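Local coordinates for methyltransferase small domain-containing protein (Thermoplasma acidophilum, PDB 1NE2), which is of unconfirmed function but probably transfers methyl groups from S-adenosylmethionine to a substrate not yet identified, at residues R129-Y143 / F153-R166. Numbering follows the deposited sequence.
Sequences RAFIDKAFETSMWIY and FLRREFSARGDVFR
Helices 126-138 and 151-161 of a Rossmann-like methyltransferase fold pack side by side on one face of the seven-stranded mixed sheet, whose strand order 3-2-1-4-5-7-6 is that of class I methyltransferases. Ile-132 is the knob of the helix pair, set in a hole formed by Phe-153, Leu-154, Glu-157 and Phe-158. Its CG1 lies anti to the carbonyl carbon (chi1 -58°), and the extended branch carries CD1 to within 3.6 Å of Leu-154 CD2, while CG2 turns to the Phe-158 ring. A branched aliphatic chain suits this place, since its two arms fill different parts of the hole. The axes of the two helical segments approach to 11.1 Å at 24°, room enough for large side chains between them.

One turn on, the flat ring of Phe-136 is sandwiched between strand 142-147 and the C-terminal end of helix 151-161. Ile-142 CD1 sits over the centre of one face; on the opposite face Arg-161 CB makes a CH-pi contact, 3.7 Å from the ring centroid. Arg-161 thus lends its aliphatic root to the core while its bent chain leads the guanidinium away. Phe-136 meets Phe-158 rim to rim, with CE2 3.4 Å from Phe-158 CD1, and Phe-193 of strand 187-197 packs edge-to-face with Phe-158.

On the other side of the sheet, Trp-141, Tyr-143 and Phe-165 form an aromatic cluster spanning that intervening strand. Phe-165 and Arg-166 both face Gly-194, a classic beta bulge. The carboxylate of Asp-47, just after helix 34-46, is hydrogen-bonded to the Tyr-143 hydroxyl and salt-bridged to Arg-166, holding the two together. Phe-165 CZ lies 3.5 Å from Tyr-143 OH, and Phe-165 CE2 approaches the indole edge near its plane, 3.6 Å from Trp-141 CE3.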
loop_
_atom_site.group_PDB
_atom_site.type_symbol
_atom_site.label_atom_id
_atom_site.label_comp_id
_atom_site.label_asym_id
_atom_site.label_seq_id
_atom_site.Cartn_x
_atom_site.Cartn_y
_atom_site.Cartn_z
ATOM N N ARG B 129 2.763 18.933 12.413
ATOM C CA ARG B 129 3.866 18.939 11.461
ATOM C C ARG B 129 4.308 17.509 11.182
ATOM O O ARG B 129 4.864 17.214 10.122
ATOM C CB ARG B 129 5.048 19.741 12.010
ATOM C CG ARG B 129 4.738 21.202 12.280
ATOM C CD ARG B 129 6.002 21.984 12.600
ATOM N NE ARG B 129 5.717 23.389 12.875
ATOM C CZ ARG B 129 6.648 24.316 13.076
ATOM N NH1 ARG B 129 7.933 23.990 13.033
ATOM N NH2 ARG B 129 6.294 25.570 13.326
ATOM N N ALA B 130 4.052 16.625 12.143
ATOM C CA ALA B 130 4.417 15.220 12.021
ATOM C C ALA B 130 3.745 14.593 10.805
ATOM O O ALA B 130 4.376 13.847 10.052
ATOM C CB ALA B 130 4.020 14.465 13.287
ATOM N N PHE B 131 2.464 14.894 10.616
ATOM C CA PHE B 131 1.729 14.353 9.481
ATOM C C PHE B 131 2.265 14.895 8.167
ATOM O O PHE B 131 2.388 14.158 7.193
ATOM C CB PHE B 131 0.235 14.668 9.599
ATOM C CG PHE B 131 -0.536 13.642 10.371
ATOM C CD1 PHE B 131 -0.246 13.393 11.707
ATOM C CD2 PHE B 131 -1.542 12.904 9.753
ATOM C CE1 PHE B 131 -0.948 12.418 12.421
ATOM C CE2 PHE B 131 -2.249 11.928 10.456
ATOM C CZ PHE B 131 -1.952 11.684 11.791
ATOM N N ILE B 132 2.578 16.186 8.137
ATOM C CA ILE B 132 3.104 16.790 6.923
ATOM C C ILE B 132 4.456 16.163 6.595
ATOM O O ILE B 132 4.700 15.749 5.461
ATOM C CB ILE B 132 3.267 18.316 7.083
ATOM C CG1 ILE B 132 1.918 18.941 7.443
ATOM C CG2 ILE B 132 3.793 18.918 5.789
ATOM C CD1 ILE B 132 1.980 20.428 7.734
ATOM N N ASP B 133 5.328 16.078 7.594
ATOM C CA ASP B 133 6.649 15.490 7.396
ATOM C C ASP B 133 6.563 14.049 6.908
ATOM O O ASP B 133 7.258 13.662 5.967
ATOM C CB ASP B 133 7.452 15.534 8.697
ATOM C CG ASP B 133 8.011 16.910 8.987
ATOM O OD1 ASP B 133 8.553 17.104 10.093
ATOM O OD2 ASP B 133 7.915 17.793 8.108
ATOM N N LYS B 134 5.716 13.255 7.552
ATOM C CA LYS B 134 5.570 11.858 7.161
ATOM C C LYS B 134 5.033 11.730 5.735
ATOM O O LYS B 134 5.469 10.862 4.973
ATOM C CB LYS B 134 4.633 11.132 8.126
ATOM C CG LYS B 134 4.490 9.635 7.847
ATOM C CD LYS B 134 5.480 8.785 8.635
ATOM C CE LYS B 134 6.922 8.994 8.220
ATOM N NZ LYS B 134 7.847 8.149 9.049
ATOM N N ALA B 135 4.087 12.593 5.378
ATOM C CA ALA B 135 3.497 12.559 4.044
ATOM C C ALA B 135 4.557 12.728 2.961
ATOM O O ALA B 135 4.592 11.970 1.997
ATOM C CB ALA B 135 2.426 13.648 3.906
ATOM N N PHE B 136 5.432 13.716 3.129
ATOM C CA PHE B 136 6.467 13.966 2.138
ATOM C C PHE B 136 7.596 12.942 2.087
ATOM O O PHE B 136 8.383 12.917 1.141
ATOM C CB PHE B 136 7.011 15.382 2.325
ATOM C CG PHE B 136 6.102 16.435 1.768
ATOM C CD1 PHE B 136 6.101 16.716 0.405
ATOM C CD2 PHE B 136 5.200 17.099 2.590
ATOM C CE1 PHE B 136 5.210 17.644 -0.133
ATOM C CE2 PHE B 136 4.301 18.029 2.062
ATOM C CZ PHE B 136 4.308 18.301 0.695
ATOM N N GLU B 137 7.663 12.081 3.092
ATOM C CA GLU B 137 8.679 11.044 3.122
ATOM C C GLU B 137 8.050 9.745 2.614
ATOM O O GLU B 137 8.751 8.787 2.283
ATOM C CB GLU B 137 9.168 10.858 4.562
ATOM C CG GLU B 137 10.146 9.720 4.763
ATOM C CD GLU B 137 10.513 9.530 6.223
ATOM O OE1 GLU B 137 11.313 8.616 6.521
ATOM O OE2 GLU B 137 10.002 10.295 7.070
ATOM N N THR B 138 6.722 9.746 2.521
ATOM C CA THR B 138 5.954 8.562 2.138
ATOM C C THR B 138 5.333 8.478 0.742
ATOM O O THR B 138 5.385 7.422 0.095
ATOM C CB THR B 138 4.792 8.349 3.153
ATOM O OG1 THR B 138 5.322 8.209 4.481
ATOM C CG2 THR B 138 3.988 7.106 2.801
ATOM N N SER B 139 4.748 9.574 0.274
ATOM C CA SER B 139 4.044 9.541 -1.003
ATOM C C SER B 139 4.382 10.595 -2.045
ATOM O O SER B 139 4.898 11.666 -1.732
ATOM C CB SER B 139 2.539 9.592 -0.730
ATOM O OG SER B 139 2.172 8.639 0.254
HETATM N N MSE B 140 4.053 10.277 -3.294
HETATM C CA MSE B 140 4.296 11.170 -4.420
HETATM C C MSE B 140 3.213 12.241 -4.534
HETATM O O MSE B 140 3.504 13.398 -4.864
HETATM C CB MSE B 140 4.363 10.360 -5.716
HETATM C CG MSE B 140 4.539 11.211 -6.958
HETATM SE SE MSE B 140 5.321 10.235 -8.427
HETATM C CE MSE B 140 3.734 9.489 -9.207
ATOM N N TRP B 141 1.970 11.854 -4.255
ATOM C CA TRP B 141 0.837 12.779 -4.331
ATOM C C TRP B 141 0.199 12.898 -2.954
ATOM O O TRP B 141 -0.217 11.907 -2.362
ATOM C CB TRP B 141 -0.180 12.277 -5.352
ATOM C CG TRP B 141 0.414 12.099 -6.717
ATOM C CD1 TRP B 141 1.036 10.981 -7.211
ATOM C CD2 TRP B 141 0.497 13.090 -7.742
ATOM N NE1 TRP B 141 1.497 11.223 -8.480
ATOM C CE2 TRP B 141 1.182 12.509 -8.831
ATOM C CE3 TRP B 141 0.059 14.419 -7.845
ATOM C CZ2 TRP B 141 1.440 13.212 -10.017
ATOM C CZ3 TRP B 141 0.314 15.120 -9.024
ATOM C CH2 TRP B 141 0.998 14.511 -10.094
ATOM N N ILE B 142 0.118 14.125 -2.455
ATOM C CA ILE B 142 -0.394 14.394 -1.119
ATOM C C ILE B 142 -1.638 15.282 -1.127
ATOM O O ILE B 142 -1.647 16.357 -1.735
ATOM C CB ILE B 142 0.743 15.052 -0.287
ATOM C CG1 ILE B 142 1.900 14.045 -0.147
ATOM C CG2 ILE B 142 0.225 15.503 1.068
ATOM C CD1 ILE B 142 3.245 14.654 0.196
ATOM N N TYR B 143 -2.680 14.831 -0.436
ATOM C CA TYR B 143 -3.950 15.557 -0.366
ATOM C C TYR B 143 -4.394 15.754 1.075
ATOM O O TYR B 143 -4.207 14.876 1.916
ATOM C CB TYR B 143 -5.041 14.779 -1.103
ATOM C CG TYR B 143 -4.826 14.665 -2.592
ATOM C CD1 TYR B 143 -5.343 15.626 -3.460
ATOM C CD2 TYR B 143 -4.118 13.591 -3.138
ATOM C CE1 TYR B 143 -5.168 15.520 -4.845
ATOM C CE2 TYR B 143 -3.935 13.474 -4.519
ATOM C CZ TYR B 143 -4.469 14.440 -5.363
ATOM O OH TYR B 143 -4.333 14.309 -6.729
ATOM N N PHE B 153 -0.388 28.351 6.846
ATOM C CA PHE B 153 0.669 27.458 7.304
ATOM C C PHE B 153 0.841 26.279 6.348
ATOM O O PHE B 153 1.957 25.948 5.952
ATOM C CB PHE B 153 0.348 26.932 8.703
ATOM C CG PHE B 153 1.329 25.909 9.210
ATOM C CD1 PHE B 153 2.651 26.260 9.469
ATOM C CD2 PHE B 153 0.930 24.595 9.432
ATOM C CE1 PHE B 153 3.561 25.318 9.944
ATOM C CE2 PHE B 153 1.831 23.643 9.905
ATOM C CZ PHE B 153 3.149 24.005 10.162
ATOM N N LEU B 154 -0.267 25.646 5.982
ATOM C CA LEU B 154 -0.207 24.497 5.086
ATOM C C LEU B 154 0.343 24.838 3.708
ATOM O O LEU B 154 1.186 24.116 3.185
ATOM C CB LEU B 154 -1.590 23.852 4.962
ATOM C CG LEU B 154 -2.072 23.155 6.236
ATOM C CD1 LEU B 154 -3.448 22.557 5.999
ATOM C CD2 LEU B 154 -1.081 22.064 6.640
ATOM N N ARG B 155 -0.126 25.933 3.119
ATOM C CA ARG B 155 0.356 26.332 1.805
ATOM C C ARG B 155 1.866 26.546 1.852
ATOM O O ARG B 155 2.599 26.090 0.971
ATOM C CB ARG B 155 -0.338 27.615 1.351
ATOM C CG ARG B 155 0.116 28.120 -0.007
ATOM C CD ARG B 155 -0.642 29.376 -0.397
ATOM N NE ARG B 155 -0.600 30.376 0.665
ATOM C CZ ARG B 155 -1.667 30.825 1.321
ATOM N NH1 ARG B 155 -2.878 30.368 1.028
ATOM N NH2 ARG B 155 -1.521 31.733 2.276
ATOM N N ARG B 156 2.331 27.225 2.896
ATOM C CA ARG B 156 3.756 27.494 3.051
ATOM C C ARG B 156 4.532 26.182 3.105
ATOM O O ARG B 156 5.472 25.972 2.338
ATOM C CB ARG B 156 4.011 28.280 4.341
ATOM C CG ARG B 156 5.434 28.801 4.490
ATOM C CD ARG B 156 5.692 29.278 5.911
ATOM N NE ARG B 156 5.954 28.161 6.818
ATOM C CZ ARG B 156 6.019 28.267 8.140
ATOM N NH1 ARG B 156 5.837 29.445 8.725
ATOM N NH2 ARG B 156 6.280 27.198 8.880
ATOM N N GLU B 157 4.126 25.303 4.016
ATOM C CA GLU B 157 4.789 24.014 4.187
ATOM C C GLU B 157 4.721 23.110 2.957
ATOM O O GLU B 157 5.723 22.502 2.574
ATOM C CB GLU B 157 4.205 23.272 5.396
ATOM C CG GLU B 157 4.509 23.919 6.742
ATOM C CD GLU B 157 5.990 24.212 6.931
ATOM O OE1 GLU B 157 6.393 25.386 6.779
ATOM O OE2 GLU B 157 6.753 23.265 7.219
ATOM N N PHE B 158 3.544 23.007 2.344
ATOM C CA PHE B 158 3.400 22.163 1.162
ATOM C C PHE B 158 4.223 22.671 -0.020
ATOM O O PHE B 158 4.875 21.891 -0.708
ATOM C CB PHE B 158 1.925 22.059 0.741
ATOM C CG PHE B 158 1.071 21.256 1.687
ATOM C CD1 PHE B 158 1.566 20.104 2.293
ATOM C CD2 PHE B 158 -0.248 21.623 1.931
ATOM C CE1 PHE B 158 0.757 19.327 3.123
ATOM C CE2 PHE B 158 -1.065 20.853 2.759
ATOM C CZ PHE B 158 -0.562 19.705 3.355
ATOM N N SER B 159 4.197 23.981 -0.255
ATOM C CA SER B 159 4.933 24.556 -1.373
ATOM C C SER B 159 6.444 24.468 -1.182
ATOM O O SER B 159 7.198 24.500 -2.151
ATOM C CB SER B 159 4.511 26.014 -1.600
ATOM O OG SER B 159 4.803 26.823 -0.475
ATOM N N ALA B 160 6.888 24.340 0.062
ATOM C CA ALA B 160 8.317 24.239 0.336
ATOM C C ALA B 160 8.855 22.843 0.022
ATOM O O ALA B 160 10.058 22.663 -0.157
ATOM C CB ALA B 160 8.597 24.584 1.791
ATOM N N ARG B 161 7.964 21.858 -0.058
ATOM C CA ARG B 161 8.387 20.488 -0.337
ATOM C C ARG B 161 7.761 19.884 -1.591
ATOM O O ARG B 161 8.079 18.753 -1.959
ATOM C CB ARG B 161 8.087 19.591 0.867
ATOM C CG ARG B 161 9.040 19.777 2.039
ATOM C CD ARG B 161 10.465 19.400 1.653
ATOM N NE ARG B 161 11.384 19.471 2.787
ATOM C CZ ARG B 161 12.684 19.198 2.716
ATOM N NH1 ARG B 161 13.228 18.836 1.561
ATOM N NH2 ARG B 161 13.443 19.287 3.801
ATOM N N GLY B 162 6.881 20.634 -2.243
ATOM C CA GLY B 162 6.245 20.131 -3.448
ATOM C C GLY B 162 5.530 21.202 -4.245
ATOM O O GLY B 162 5.630 22.389 -3.944
ATOM N N ASP B 163 4.805 20.777 -5.274
ATOM C CA ASP B 163 4.061 21.703 -6.111
ATOM C C ASP B 163 2.590 21.654 -5.726
ATOM O O ASP B 163 1.939 20.612 -5.861
ATOM C CB ASP B 163 4.227 21.330 -7.585
ATOM C CG ASP B 163 5.670 21.427 -8.050
ATOM O OD1 ASP B 163 6.226 22.544 -8.016
ATOM O OD2 ASP B 163 6.246 20.390 -8.443
ATOM N N VAL B 164 2.072 22.770 -5.224
ATOM C CA VAL B 164 0.665 22.835 -4.834
ATOM C C VAL B 164 -0.164 23.094 -6.086
ATOM O O VAL B 164 -0.150 24.199 -6.629
ATOM C CB VAL B 164 0.399 23.973 -3.815
ATOM C CG1 VAL B 164 -1.091 24.035 -3.473
ATOM C CG2 VAL B 164 1.212 23.748 -2.555
ATOM N N PHE B 165 -0.876 22.077 -6.560
ATOM C CA PHE B 165 -1.690 22.256 -7.752
ATOM C C PHE B 165 -3.153 22.494 -7.400
ATOM O O PHE B 165 -3.954 22.843 -8.264
ATOM C CB PHE B 165 -1.525 21.061 -8.696
ATOM C CG PHE B 165 -1.886 19.748 -8.088
ATOM C CD1 PHE B 165 -3.207 19.319 -8.070
ATOM C CD2 PHE B 165 -0.900 18.924 -7.547
ATOM C CE1 PHE B 165 -3.546 18.087 -7.529
ATOM C CE2 PHE B 165 -1.228 17.689 -7.002
ATOM C CZ PHE B 165 -2.560 17.270 -6.994
ATOM N N ARG B 166 -3.498 22.317 -6.126
ATOM C CA ARG B 166 -4.858 22.568 -5.673
ATOM C C ARG B 166 -4.911 23.173 -4.274
ATOM O O ARG B 166 -4.260 22.689 -3.346
ATOM C CB ARG B 166 -5.705 21.282 -5.695
ATOM C CG ARG B 166 -7.145 21.491 -5.191
ATOM C CD ARG B 166 -8.036 20.288 -5.501
ATOM N NE ARG B 166 -7.989 19.988 -6.928
ATOM C CZ ARG B 166 -7.703 18.793 -7.438
ATOM N NH1 ARG B 166 -7.445 17.770 -6.634
ATOM N NH2 ARG B 166 -7.630 18.631 -8.757
#